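Local coordinates for protein glucose-6-phosphate isomerase (Thermus thermophilus, PDB 1ZZG) that probably catalyses the reversible isomerisation of glucose 6-phosphate to fructose 6-phosphate, a step of glycolysis and gluconeogenesis, at residues P37-W43 against K182-F188; V66-L71 against L197-F201; P81-E85 against H96-H100; E149-R153 against R172-K176; L155-P161 against L175-I180. All coordinates share one frame; numbering follows the deposited sequence.

Contact 1. Residues P37-W43 against K182-F188; sequences PGSMLGW and KEVGGRF
The indole of Trp43 has Phe188 CD1 over one face, 3.5 Å above its plane, and Leu41 O over the opposite face; Trp383 also meets the indole in an edge-to-face pair. Trp43 and Phe188 lie side by side and point the same way in an offset stack, with centroids of the five-membered and phenyl rings 4.4 Å apart and planes 25° apart. The Glu183 carboxylate receives two backbone N-H groups: Gly38 N reaches OE2 at 2.8 Å, on the syn side but tilted from the carboxylate plane, and Met40 N reaches OE1 at 2.9 Å. Both segments are loops of the phosphoglucose isomerase fold, and Arg187 makes a salt bridge to Glu267, the predicted proton donor. The Glu183 chain turns back at chi2 (-58°), which brings its carboxylate to the 38-40 loop. With an alanine here, the amides of Gly38 and Met40 would probably lose these acceptors and the loop could shift. Gly42 N binds Glu183 O at 2.9 Å from above the carbonyl plane. Met40 CE packs 3.6 Å from Gly185 N.

Contact 2. Residues V66-L71 against L197-F201; sequences VEDFVL and LPLAF
Phe69, on strand 68-71, meets both Pro198 and Phe201 of helix 197-201 and has the most surface buried here, followed by Phe201 and Pro198. Its CE1 comes within 3.6 Å of Phe201 CD2, and the two side chains cross at about a right angle. The ring centroids are 5.5 Å apart with planes at 48°, an oblique pairing. With CG anti to the backbone N (chi1 -170°), the Phe69 ring reaches out to the helix, where Pro198 CA lies over one face, 4.0 Å from Phe69 CZ. Leu197 CG sits at the edge of the same ring. Beyond Phe69, the Phe201 ring also takes Val66, whose CG2 is 3.7 Å from Phe201 CE1. A serine in place of Phe201 would probably open a gap between Val66 and Phe69 and leave the Phe69 ring freer to turn. The segment axes are 10.1 Å apart and run at 166°, nearly antiparallel. This is apolar packing of a helix on the parallel sheet of a sugar isomerase (SIS) alpha/beta domain.

Contact 3. Residues P81-E85 against H96-H100; sequences PKALE and HYLDH
Lys82 and Tyr97 run alongside each other head to tail, and their contact is a CH-pi interaction. Lys82 CG stands 3.6 Å from the centroid of the Tyr97 ring and only 6° off its normal, so the methylene lies over the middle of the face. Farther along the extended chain, Lys82 CE touches Tyr97 CB at 3.5 Å. Apolar packing adds Pro81 CB, which approaches the edge of the same ring.

Hydrogen bonding occupies the phenol end. Tyr97 OH donates to Glu85 OE1 at 2.7 Å, meeting the oxygen on the anti side, 17° out of the carboxylate plane. Glu85 has its CG anti to the backbone N (chi1 -175°) and bends at chi2, which brings OE1 to the ring edge; its other oxygen, OE2, binds Asn89.

The ionic part lies at the far end of Lys82. Its NZ forms a salt bridge with Asp99 OD2 at 3.0 Å, from above the carboxylate plane, while a water accepts from NZ and donates to Asp99 OD1. Lys290 of the second subunit also makes a salt bridge to Asp99 OD2.

All this joins helix 79-88 to strand 94-98, the closing strand of a beta-alpha-beta unit, and to the loop that follows it. The chemistry implies that the Asp99 carboxylate, shared between lysines of two subunits, is likely to be held as an anion, and its bridge to Lys290 of the second subunit links this unit to the neighbouring chain.

Contact 4. Residues E149-R153 against R172-K176; sequences EDWRR and REGLK
Arg152 and Glu173 cross at about a right angle, their guanidinium and carboxylate planes turned 33° apart. The contact links the 3-10 turn at 149-153 to the C-terminal end of helix 165-173, the helix that connects strands 155-159 and 176-179 in a beta-alpha-beta unit; 149-153 leads into the first strand of that unit. The grip is side-on and falls on one oxygen: Arg152 NE at 3.2 Å and NH2 at 3.1 Å both donate to Glu173 OE1. They meet it nearly along its C-O axis, while OE1 lies 16° out of the guanidinium plane. Arg152 NH1 makes a long ion pair with Glu149, and Glu173 OE2 a similarly long one with Arg172, which extends the bridge into a four-residue network.

Trp151 stands beside this pair. Glu173 approaches its edge, with OE1 3.6 Å from Trp151 CZ2, and the ring and carboxylate planes are 60° apart. Arg152 CG lies over the centre of one indole face, 3.5 Å above the plane, and Trp151 NE1 in turn sits over one face of the guanidinium. The indole thus meets the arginine both at CG and at the guanidinium. Glu173 is bent at chi2, which curls its carboxylate back toward Trp151 and Arg152.

Leu175 supplies the apolar side: its CD2 packs 3.8 Å from Arg152 CB and also touches Trp151 CZ3. Past the positive-phi Gly174, a water donates to Arg152 O at 2.9 Å and accepts from Lys176 N at 2.8 Å.

Contact 5. Residues L155-P161 against L175-I180; sequences LVVTTDP and LKAFAI
Val157 O accepts from Phe178 N at 2.7 Å, and the CA of Ala177 also comes close to this oxygen as a CA-H...O contact. It belongs to the pairing of two parallel strands, 155-159 and 176-179, the pair at one end of the five-stranded parallel sheet, with 176-179 outermost in this chain; helix 165-173 joins them in a beta-alpha-beta crossover. The short axes lie 4.5 Å apart at 20°. The bonds alternate between the strands: Val157 N to Lys176 O at 3.0 Å and 174°, Thr159 N to Phe178 O, and Ile180 N to Thr159 O. In the last of these the donor stands above the carbonyl plane, 62° out of it, where the strands come to their end. Arg167 of the crossover helix also binds Thr159 O.

On the face bearing Val156, Thr158 and Phe178, Val156 CG2 meets the edge of the Phe178 ring at CD2, 3.9 Å away. Lys176, bent at chi2 and chi4, folds back so that NZ lies 3.5 Å above one face of that ring, a cation-pi pair. Helices 52-61 and 193-201 cover this side. Thr158 CG2, anti to the backbone N, packs on Ile180 CG1, 3.7 Å away, the two side chains crossing at about a right angle.

Toward helix 165-173, Leu155 CD2 meets Leu175 CD1 at 3.6 Å, and Phe169 touches both leucines. At the far end, Pro161 CB rests 4.0 Å from Ala179 CB.

From the N terminus, residues 37-43 open contact 1, which closes only at 182-188 and so encloses contacts 3, 4 and 5. Contact 2 opens inside that loop, at 66-71, and closes beyond it at 197-201, so contacts 1 and 2 cross. Contact 3 is a short closure within both, joining helix 79-88 to strand 94-98, the neighbour of strand 68-72. Contacts 4 and 5 come after contact 3, lie within the loops of contacts 1 and 2, end on the shared residues Leu175 and Lys176, and have a bridging water in common. Leu197 of contact 2 packs on Val156 and Phe178 of contact 5, tying helix 193-201 across the parallel sheet. Asp160 touches Lys182, connecting contact 5 to contact 1.

Contact 1. Residues P37-W43 against K182-F188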
# COMPACT_ATOMS: atom_id res chain seq x y z
N PRO A 37 -15.25 -12.33 30.67
CA PRO A 37 -15.24 -13.09 29.42
C PRO A 37 -15.89 -12.30 28.28
O PRO A 37 -16.91 -11.63 28.49
CB PRO A 37 -16.03 -14.35 29.77
CG PRO A 37 -15.66 -14.56 31.21
CD PRO A 37 -15.76 -13.16 31.78
N GLY A 38 -15.29 -12.37 27.10
CA GLY A 38 -15.84 -11.67 25.95
C GLY A 38 -15.46 -10.20 25.82
O GLY A 38 -16.03 -9.49 25.00
N SER A 39 -14.51 -9.73 26.63
CA SER A 39 -14.10 -8.33 26.55
C SER A 39 -13.12 -8.11 25.39
O SER A 39 -12.83 -6.97 25.02
CB SER A 39 -13.47 -7.89 27.87
OG SER A 39 -12.29 -8.62 28.16
N MET A 40 -12.63 -9.20 24.82
CA MET A 40 -11.70 -9.14 23.69
C MET A 40 -10.42 -8.34 23.96
O MET A 40 -9.88 -7.68 23.07
CB MET A 40 -12.43 -8.56 22.47
CG MET A 40 -13.66 -9.35 22.05
SD MET A 40 -13.31 -11.12 21.81
CE MET A 40 -12.34 -11.09 20.30
N LEU A 41 -9.93 -8.41 25.20
CA LEU A 41 -8.71 -7.70 25.59
C LEU A 41 -7.50 -8.63 25.75
O LEU A 41 -6.50 -8.25 26.36
CB LEU A 41 -8.97 -6.95 26.91
CG LEU A 41 -10.15 -5.97 26.88
CD1 LEU A 41 -10.26 -5.23 28.21
CD2 LEU A 41 -9.96 -4.98 25.74
N GLY A 42 -7.60 -9.84 25.21
CA GLY A 42 -6.51 -10.80 25.30
C GLY A 42 -5.19 -10.34 24.70
O GLY A 42 -4.14 -10.89 25.02
N TRP A 43 -5.24 -9.34 23.82
CA TRP A 43 -4.02 -8.84 23.19
C TRP A 43 -3.07 -8.19 24.20
O TRP A 43 -1.89 -7.99 23.91
CB TRP A 43 -4.35 -7.85 22.08
CG TRP A 43 -5.32 -6.79 22.49
CD1 TRP A 43 -6.68 -6.84 22.37
CD2 TRP A 43 -5.01 -5.54 23.11
NE1 TRP A 43 -7.24 -5.69 22.89
CE2 TRP A 43 -6.24 -4.88 23.35
CE3 TRP A 43 -3.82 -4.92 23.50
CZ2 TRP A 43 -6.30 -3.62 23.95
CZ3 TRP A 43 -3.88 -3.66 24.10
CH2 TRP A 43 -5.12 -3.03 24.32
N LYS A 182 -9.20 -17.02 22.35
CA LYS A 182 -10.59 -16.60 22.25
C LYS A 182 -10.75 -15.09 22.43
O LYS A 182 -11.47 -14.44 21.67
CB LYS A 182 -11.42 -17.34 23.30
CG LYS A 182 -12.90 -16.98 23.27
CD LYS A 182 -13.66 -17.69 24.38
CE LYS A 182 -15.14 -17.34 24.34
NZ LYS A 182 -15.88 -17.92 25.49
N GLU A 183 -10.07 -14.54 23.44
CA GLU A 183 -10.17 -13.11 23.74
C GLU A 183 -9.31 -12.20 22.86
O GLU A 183 -9.18 -11.00 23.13
CB GLU A 183 -9.82 -12.86 25.21
CG GLU A 183 -10.75 -13.52 26.23
CD GLU A 183 -12.20 -13.10 26.07
OE1 GLU A 183 -12.46 -11.96 25.65
OE2 GLU A 183 -13.10 -13.92 26.38
N VAL A 184 -8.73 -12.76 21.80
CA VAL A 184 -7.89 -11.99 20.88
C VAL A 184 -8.56 -11.82 19.51
O VAL A 184 -8.68 -12.78 18.74
CB VAL A 184 -6.51 -12.67 20.67
CG1 VAL A 184 -5.72 -11.94 19.58
CG2 VAL A 184 -5.73 -12.66 21.97
N GLY A 185 -8.98 -10.60 19.21
CA GLY A 185 -9.62 -10.34 17.93
C GLY A 185 -8.62 -10.37 16.78
O GLY A 185 -7.42 -10.17 16.98
N GLY A 186 -9.12 -10.61 15.57
CA GLY A 186 -8.25 -10.66 14.41
C GLY A 186 -7.27 -9.51 14.23
O GLY A 186 -6.07 -9.75 14.10
N ARG A 187 -7.76 -8.27 14.21
CA ARG A 187 -6.85 -7.15 14.01
C ARG A 187 -5.91 -6.89 15.17
O ARG A 187 -5.00 -6.07 15.06
CB ARG A 187 -7.62 -5.87 13.66
CG ARG A 187 -8.69 -5.49 14.64
CD ARG A 187 -9.48 -4.27 14.16
NE ARG A 187 -10.58 -3.99 15.07
CZ ARG A 187 -11.77 -4.56 15.01
NH1 ARG A 187 -12.05 -5.44 14.05
NH2 ARG A 187 -12.68 -4.27 15.93
N PHE A 188 -6.12 -7.59 16.29
CA PHE A 188 -5.27 -7.45 17.47
C PHE A 188 -4.47 -8.73 17.68
O PHE A 188 -3.90 -8.94 18.76
CB PHE A 188 -6.14 -7.22 18.72
CG PHE A 188 -6.76 -5.86 18.80
CD1 PHE A 188 -6.11 -4.83 19.48
CD2 PHE A 188 -8.00 -5.60 18.22
CE1 PHE A 188 -6.68 -3.56 19.57
CE2 PHE A 188 -8.58 -4.34 18.31
CZ PHE A 188 -7.92 -3.32 18.99
O HOH W 1 -9.25 -7.94 20.37

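Contact 2. Residues V66-L71 against L197-F201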
# COMPACT_ATOMS: atom_id res chain seq x y z
N VAL A 66 11.46 -26.21 4.85
CA VAL A 66 10.63 -25.17 4.25
C VAL A 66 11.43 -24.04 3.59
O VAL A 66 12.27 -23.40 4.23
CB VAL A 66 9.68 -24.54 5.30
CG1 VAL A 66 8.92 -23.37 4.67
CG2 VAL A 66 8.69 -25.58 5.80
N GLU A 67 11.15 -23.82 2.31
CA GLU A 67 11.80 -22.75 1.54
C GLU A 67 10.74 -21.74 1.13
O GLU A 67 11.04 -20.58 0.85
CB GLU A 67 12.48 -23.31 0.29
CG GLU A 67 13.86 -23.91 0.54
CD GLU A 67 14.56 -24.32 -0.75
OE1 GLU A 67 14.51 -23.54 -1.72
OE2 GLU A 67 15.15 -25.42 -0.78
N ASP A 68 9.49 -22.19 1.09
CA ASP A 68 8.38 -21.32 0.72
C ASP A 68 7.26 -21.47 1.75
O ASP A 68 6.81 -22.58 2.03
CB ASP A 68 7.88 -21.66 -0.69
CG ASP A 68 8.88 -21.28 -1.77
OD1 ASP A 68 8.85 -20.13 -2.25
OD2 ASP A 68 9.72 -22.14 -2.13
N PHE A 69 6.83 -20.35 2.30
CA PHE A 69 5.77 -20.32 3.31
C PHE A 69 4.55 -19.63 2.70
O PHE A 69 4.59 -18.43 2.44
CB PHE A 69 6.25 -19.53 4.53
CG PHE A 69 5.35 -19.63 5.73
CD1 PHE A 69 5.70 -20.44 6.80
CD2 PHE A 69 4.17 -18.90 5.79
CE1 PHE A 69 4.88 -20.52 7.93
CE2 PHE A 69 3.35 -18.96 6.91
CZ PHE A 69 3.71 -19.78 7.99
N VAL A 70 3.48 -20.38 2.45
CA VAL A 70 2.27 -19.81 1.87
C VAL A 70 1.25 -19.55 2.97
O VAL A 70 0.66 -20.48 3.52
CB VAL A 70 1.64 -20.76 0.80
CG1 VAL A 70 0.32 -20.18 0.30
CG2 VAL A 70 2.62 -20.96 -0.36
N LEU A 71 1.03 -18.27 3.29
CA LEU A 71 0.06 -17.94 4.32
C LEU A 71 -1.29 -17.63 3.69
O LEU A 71 -1.44 -16.63 2.99
CB LEU A 71 0.54 -16.73 5.14
CG LEU A 71 -0.09 -16.51 6.52
CD1 LEU A 71 0.64 -15.35 7.21
CD2 LEU A 71 -1.59 -16.22 6.40
N LEU A 197 4.34 -17.57 14.18
CA LEU A 197 4.68 -18.71 13.33
C LEU A 197 5.44 -18.28 12.07
O LEU A 197 6.55 -18.75 11.82
CB LEU A 197 3.42 -19.50 12.95
CG LEU A 197 3.70 -20.76 12.13
CD1 LEU A 197 4.65 -21.68 12.91
CD2 LEU A 197 2.40 -21.48 11.82
N PRO A 198 4.85 -17.39 11.25
CA PRO A 198 5.61 -16.99 10.06
C PRO A 198 6.94 -16.33 10.42
O PRO A 198 7.93 -16.56 9.75
CB PRO A 198 4.65 -16.04 9.33
CG PRO A 198 3.72 -15.55 10.42
CD PRO A 198 3.50 -16.80 11.24
N LEU A 199 6.96 -15.54 11.50
CA LEU A 199 8.21 -14.89 11.90
C LEU A 199 9.29 -15.91 12.28
O LEU A 199 10.48 -15.67 12.07
CB LEU A 199 7.98 -13.94 13.07
CG LEU A 199 7.65 -12.50 12.70
CD1 LEU A 199 7.47 -11.69 13.98
CD2 LEU A 199 8.77 -11.90 11.84
N ALA A 200 8.86 -17.04 12.85
CA ALA A 200 9.82 -18.07 13.23
C ALA A 200 10.53 -18.55 11.97
O ALA A 200 11.75 -18.60 11.93
CB ALA A 200 9.10 -19.24 13.91
N PHE A 201 9.75 -18.88 10.94
CA PHE A 201 10.31 -19.34 9.68
C PHE A 201 11.12 -18.25 8.99
O PHE A 201 11.93 -18.52 8.11
CB PHE A 201 9.20 -19.86 8.77
CG PHE A 201 8.76 -21.26 9.11
CD1 PHE A 201 9.45 -22.36 8.61
CD2 PHE A 201 7.70 -21.48 9.98
CE1 PHE A 201 9.10 -23.66 8.98
CE2 PHE A 201 7.34 -22.77 10.37
CZ PHE A 201 8.04 -23.87 9.87

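Contact 3. Residues P81-E85 against H96-H100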
# COMPACT_ATOMS: atom_id res chain seq x y z
N PRO A 81 1.18 -10.39 9.95
CA PRO A 81 2.29 -11.20 9.42
C PRO A 81 3.09 -10.45 8.34
O PRO A 81 4.33 -10.43 8.39
CB PRO A 81 1.56 -12.44 8.88
CG PRO A 81 0.46 -12.62 9.87
CD PRO A 81 -0.05 -11.18 10.05
N LYS A 82 2.41 -9.84 7.37
CA LYS A 82 3.11 -9.10 6.31
C LYS A 82 4.01 -8.01 6.88
O LYS A 82 5.17 -7.88 6.49
CB LYS A 82 2.13 -8.43 5.33
CG LYS A 82 1.59 -9.33 4.22
CD LYS A 82 0.93 -8.51 3.11
CE LYS A 82 0.46 -9.40 1.96
NZ LYS A 82 -0.08 -8.60 0.82
N ALA A 83 3.47 -7.21 7.79
CA ALA A 83 4.23 -6.12 8.39
C ALA A 83 5.50 -6.62 9.08
O ALA A 83 6.57 -6.03 8.93
CB ALA A 83 3.35 -5.36 9.37
N LEU A 84 5.38 -7.71 9.84
CA LEU A 84 6.50 -8.27 10.59
C LEU A 84 7.53 -9.02 9.73
O LEU A 84 8.75 -8.80 9.86
CB LEU A 84 5.97 -9.19 11.69
CG LEU A 84 5.20 -8.49 12.83
CD1 LEU A 84 4.50 -9.53 13.71
CD2 LEU A 84 6.16 -7.65 13.67
N GLU A 85 7.05 -9.89 8.85
CA GLU A 85 7.94 -10.67 7.99
C GLU A 85 8.74 -9.79 7.03
O GLU A 85 9.91 -10.05 6.77
CB GLU A 85 7.14 -11.70 7.20
CG GLU A 85 7.97 -12.66 6.34
CD GLU A 85 8.16 -12.17 4.92
OE1 GLU A 85 7.15 -11.77 4.29
OE2 GLU A 85 9.31 -12.19 4.41
N HIS A 96 4.54 -16.12 0.67
CA HIS A 96 3.50 -15.87 -0.34
C HIS A 96 2.20 -15.71 0.43
O HIS A 96 1.83 -16.57 1.23
CB HIS A 96 3.43 -17.06 -1.29
CG HIS A 96 4.76 -17.47 -1.83
ND1 HIS A 96 5.42 -16.76 -2.81
CD2 HIS A 96 5.59 -18.49 -1.48
CE1 HIS A 96 6.60 -17.32 -3.04
NE2 HIS A 96 6.72 -18.37 -2.25
N TYR A 97 1.50 -14.61 0.18
CA TYR A 97 0.28 -14.32 0.91
C TYR A 97 -1.00 -14.42 0.08
O TYR A 97 -1.20 -13.66 -0.87
CB TYR A 97 0.38 -12.92 1.52
CG TYR A 97 1.54 -12.76 2.49
CD1 TYR A 97 1.37 -13.03 3.85
CD2 TYR A 97 2.81 -12.39 2.04
CE1 TYR A 97 2.44 -12.94 4.74
CE2 TYR A 97 3.89 -12.29 2.93
CZ TYR A 97 3.69 -12.57 4.28
OH TYR A 97 4.74 -12.50 5.17
N LEU A 98 -1.84 -15.38 0.44
CA LEU A 98 -3.11 -15.54 -0.25
C LEU A 98 -4.15 -14.76 0.55
O LEU A 98 -4.90 -15.33 1.36
CB LEU A 98 -3.52 -17.01 -0.35
CG LEU A 98 -3.50 -17.56 -1.78
CD1 LEU A 98 -2.05 -17.76 -2.23
CD2 LEU A 98 -4.27 -18.89 -1.85
N ASP A 99 -4.16 -13.45 0.33
CA ASP A 99 -5.07 -12.52 0.99
C ASP A 99 -5.99 -11.98 -0.10
O ASP A 99 -6.36 -10.80 -0.11
CB ASP A 99 -4.28 -11.38 1.63
CG ASP A 99 -3.41 -10.64 0.63
OD1 ASP A 99 -3.19 -11.17 -0.48
OD2 ASP A 99 -2.93 -9.52 0.95
N HIS A 100 -6.35 -12.85 -1.03
CA HIS A 100 -7.20 -12.48 -2.15
C HIS A 100 -7.65 -13.78 -2.82
O HIS A 100 -7.20 -14.87 -2.45
CB HIS A 100 -6.38 -11.67 -3.15
CG HIS A 100 -5.32 -12.47 -3.82
ND1 HIS A 100 -5.57 -13.26 -4.92
CD2 HIS A 100 -4.02 -12.68 -3.50
CE1 HIS A 100 -4.47 -13.92 -5.25
NE2 HIS A 100 -3.51 -13.58 -4.40
O HOH W 2 -0.60 -10.26 -1.47

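Contact 4. Residues E149-R153 against R172-K176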
# COMPACT_ATOMS: atom_id res chain seq x y z
N GLU A 149 0.74 -39.17 0.73
CA GLU A 149 0.52 -39.31 2.17
C GLU A 149 1.26 -38.29 3.02
O GLU A 149 0.97 -38.13 4.20
CB GLU A 149 0.92 -40.72 2.63
CG GLU A 149 -0.13 -41.75 2.36
CD GLU A 149 -1.46 -41.37 2.97
OE1 GLU A 149 -1.55 -41.28 4.21
OE2 GLU A 149 -2.42 -41.14 2.21
N ASP A 150 2.24 -37.61 2.43
CA ASP A 150 3.01 -36.64 3.17
C ASP A 150 2.43 -35.23 3.12
O ASP A 150 3.06 -34.29 3.57
CB ASP A 150 4.45 -36.64 2.66
CG ASP A 150 5.41 -35.99 3.63
OD1 ASP A 150 5.45 -36.42 4.80
OD2 ASP A 150 6.13 -35.05 3.22
N TRP A 151 1.22 -35.09 2.58
CA TRP A 151 0.62 -33.76 2.48
C TRP A 151 0.34 -33.12 3.84
O TRP A 151 0.57 -31.93 4.03
CB TRP A 151 -0.68 -33.80 1.66
CG TRP A 151 -1.86 -34.47 2.33
CD1 TRP A 151 -2.21 -35.79 2.24
CD2 TRP A 151 -2.86 -33.85 3.15
NE1 TRP A 151 -3.36 -36.03 2.95
CE2 TRP A 151 -3.79 -34.85 3.52
CE3 TRP A 151 -3.07 -32.54 3.61
CZ2 TRP A 151 -4.91 -34.59 4.33
CZ3 TRP A 151 -4.18 -32.27 4.41
CH2 TRP A 151 -5.09 -33.30 4.76
N ARG A 152 -0.13 -33.92 4.79
CA ARG A 152 -0.45 -33.39 6.12
C ARG A 152 0.67 -32.61 6.78
O ARG A 152 0.41 -31.65 7.51
CB ARG A 152 -0.89 -34.53 7.05
CG ARG A 152 -2.16 -35.21 6.58
CD ARG A 152 -2.71 -36.19 7.60
NE ARG A 152 -3.96 -36.77 7.11
CZ ARG A 152 -4.02 -37.70 6.17
NH1 ARG A 152 -2.91 -38.18 5.62
NH2 ARG A 152 -5.20 -38.14 5.75
N ARG A 153 1.92 -33.00 6.53
CA ARG A 153 3.04 -32.30 7.14
C ARG A 153 3.23 -30.91 6.53
O ARG A 153 3.87 -30.05 7.15
CB ARG A 153 4.33 -33.11 6.97
CG ARG A 153 5.49 -32.59 7.83
CD ARG A 153 6.80 -33.32 7.56
NE ARG A 153 7.88 -32.80 8.41
CZ ARG A 153 9.16 -33.11 8.27
NH1 ARG A 153 9.56 -33.93 7.31
NH2 ARG A 153 10.06 -32.59 9.10
N ARG A 172 -9.55 -33.51 12.70
CA ARG A 172 -9.96 -34.65 11.89
C ARG A 172 -8.78 -35.23 11.11
O ARG A 172 -8.60 -36.44 11.04
CB ARG A 172 -11.05 -34.23 10.91
CG ARG A 172 -11.36 -35.27 9.83
CD ARG A 172 -12.09 -34.64 8.65
NE ARG A 172 -12.36 -35.59 7.58
CZ ARG A 172 -13.18 -36.64 7.68
NH1 ARG A 172 -13.81 -36.88 8.82
NH2 ARG A 172 -13.37 -37.44 6.64
N GLU A 173 -7.98 -34.35 10.52
CA GLU A 173 -6.84 -34.76 9.71
C GLU A 173 -5.52 -34.93 10.46
O GLU A 173 -4.53 -35.37 9.87
CB GLU A 173 -6.64 -33.76 8.57
CG GLU A 173 -7.78 -33.72 7.56
CD GLU A 173 -7.96 -35.03 6.82
OE1 GLU A 173 -7.05 -35.89 6.87
OE2 GLU A 173 -9.01 -35.20 6.17
N GLY A 174 -5.50 -34.58 11.74
CA GLY A 174 -4.27 -34.72 12.50
C GLY A 174 -3.21 -33.73 12.05
O GLY A 174 -2.03 -34.07 11.89
N LEU A 175 -3.64 -32.49 11.83
CA LEU A 175 -2.74 -31.43 11.38
C LEU A 175 -2.20 -30.64 12.56
O LEU A 175 -2.87 -30.52 13.59
CB LEU A 175 -3.48 -30.47 10.45
CG LEU A 175 -4.23 -31.11 9.28
CD1 LEU A 175 -4.96 -30.03 8.50
CD2 LEU A 175 -3.25 -31.86 8.39
N LYS A 176 -0.99 -30.11 12.41
CA LYS A 176 -0.43 -29.30 13.48
C LYS A 176 -1.31 -28.06 13.52
O LYS A 176 -1.74 -27.56 12.47
CB LYS A 176 1.00 -28.87 13.15
CG LYS A 176 1.68 -28.09 14.26
CD LYS A 176 1.90 -28.97 15.49
CE LYS A 176 2.65 -28.23 16.59
NZ LYS A 176 1.85 -27.09 17.11
O HOH W 3 0.52 -30.44 10.11

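Contact 5. Residues L155-P161 against L175-I180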
# COMPACT_ATOMS: atom_id res chain seq x y z
N LEU A 155 0.76 -28.79 5.78
CA LEU A 155 -0.36 -27.91 6.11
C LEU A 155 -0.46 -27.72 7.62
O LEU A 155 -0.64 -28.68 8.38
CB LEU A 155 -1.67 -28.47 5.58
CG LEU A 155 -2.93 -27.67 5.94
CD1 LEU A 155 -2.84 -26.27 5.34
CD2 LEU A 155 -4.17 -28.38 5.42
N VAL A 156 -0.34 -26.47 8.06
CA VAL A 156 -0.44 -26.13 9.47
C VAL A 156 -1.56 -25.11 9.63
O VAL A 156 -1.70 -24.19 8.81
CB VAL A 156 0.91 -25.56 10.00
CG1 VAL A 156 1.35 -24.38 9.15
CG2 VAL A 156 0.77 -25.17 11.46
N VAL A 157 -2.37 -25.26 10.67
CA VAL A 157 -3.50 -24.37 10.89
C VAL A 157 -3.37 -23.47 12.13
O VAL A 157 -2.87 -23.89 13.16
CB VAL A 157 -4.81 -25.19 11.01
CG1 VAL A 157 -6.00 -24.29 11.24
CG2 VAL A 157 -5.01 -26.01 9.76
N THR A 158 -3.83 -22.23 11.99
CA THR A 158 -3.81 -21.26 13.09
C THR A 158 -5.25 -20.76 13.19
O THR A 158 -5.72 -20.05 12.30
CB THR A 158 -2.86 -20.09 12.78
OG1 THR A 158 -1.52 -20.58 12.65
CG2 THR A 158 -2.92 -19.05 13.90
N THR A 159 -5.94 -21.13 14.26
CA THR A 159 -7.34 -20.76 14.42
C THR A 159 -7.78 -20.85 15.89
O THR A 159 -6.99 -21.22 16.76
CB THR A 159 -8.24 -21.69 13.56
OG1 THR A 159 -9.57 -21.19 13.50
CG2 THR A 159 -8.25 -23.10 14.15
N ASP A 160 -9.04 -20.51 16.17
CA ASP A 160 -9.56 -20.58 17.53
C ASP A 160 -9.24 -21.96 18.11
O ASP A 160 -9.25 -22.95 17.38
CB ASP A 160 -11.08 -20.37 17.54
CG ASP A 160 -11.65 -20.29 18.95
OD1 ASP A 160 -11.71 -19.17 19.50
OD2 ASP A 160 -12.02 -21.35 19.51
N PRO A 161 -8.96 -22.04 19.41
CA PRO A 161 -8.65 -23.35 19.99
C PRO A 161 -9.79 -24.37 20.00
O PRO A 161 -9.55 -25.58 20.03
CB PRO A 161 -8.19 -22.99 21.41
CG PRO A 161 -9.01 -21.77 21.73
CD PRO A 161 -8.94 -20.98 20.44
N LEU A 175 -3.64 -32.49 11.83
CA LEU A 175 -2.74 -31.43 11.38
C LEU A 175 -2.20 -30.64 12.56
O LEU A 175 -2.87 -30.52 13.59
CB LEU A 175 -3.48 -30.47 10.45
CG LEU A 175 -4.23 -31.11 9.28
CD1 LEU A 175 -4.96 -30.03 8.50
CD2 LEU A 175 -3.25 -31.86 8.39
N LYS A 176 -0.99 -30.11 12.41
CA LYS A 176 -0.43 -29.30 13.48
C LYS A 176 -1.31 -28.06 13.52
O LYS A 176 -1.74 -27.56 12.47
CB LYS A 176 1.00 -28.87 13.15
CG LYS A 176 1.68 -28.09 14.26
CD LYS A 176 1.90 -28.97 15.49
CE LYS A 176 2.65 -28.23 16.59
NZ LYS A 176 1.85 -27.09 17.11
N ALA A 177 -1.61 -27.58 14.71
CA ALA A 177 -2.46 -26.40 14.82
C ALA A 177 -2.03 -25.51 15.96
O ALA A 177 -1.61 -25.97 17.03
CB ALA A 177 -3.91 -26.83 15.00
N PHE A 178 -2.11 -24.21 15.72
CA PHE A 178 -1.76 -23.21 16.71
C PHE A 178 -3.04 -22.46 17.02
O PHE A 178 -3.95 -22.41 16.19
CB PHE A 178 -0.68 -22.28 16.15
CG PHE A 178 0.69 -22.90 16.12
CD1 PHE A 178 1.45 -22.97 17.28
CD2 PHE A 178 1.21 -23.40 14.94
CE1 PHE A 178 2.72 -23.54 17.27
CE2 PHE A 178 2.48 -23.97 14.90
CZ PHE A 178 3.24 -24.04 16.07
N ALA A 179 -3.10 -21.88 18.21
CA ALA A 179 -4.30 -21.20 18.64
C ALA A 179 -4.29 -19.68 18.68
O ALA A 179 -3.31 -19.05 19.08
CB ALA A 179 -4.72 -21.72 20.01
N ILE A 180 -5.40 -19.10 18.24
CA ILE A 180 -5.59 -17.66 18.34
C ILE A 180 -6.50 -17.63 19.57
O ILE A 180 -7.60 -18.19 19.54
CB ILE A 180 -6.36 -17.09 17.13
CG1 ILE A 180 -5.50 -17.19 15.87
CG2 ILE A 180 -6.73 -15.62 17.41
CD1 ILE A 180 -6.23 -16.73 14.61
O HOH W 3 0.52 -30.44 10.11
O HOH W 4 -10.00 -17.31 18.54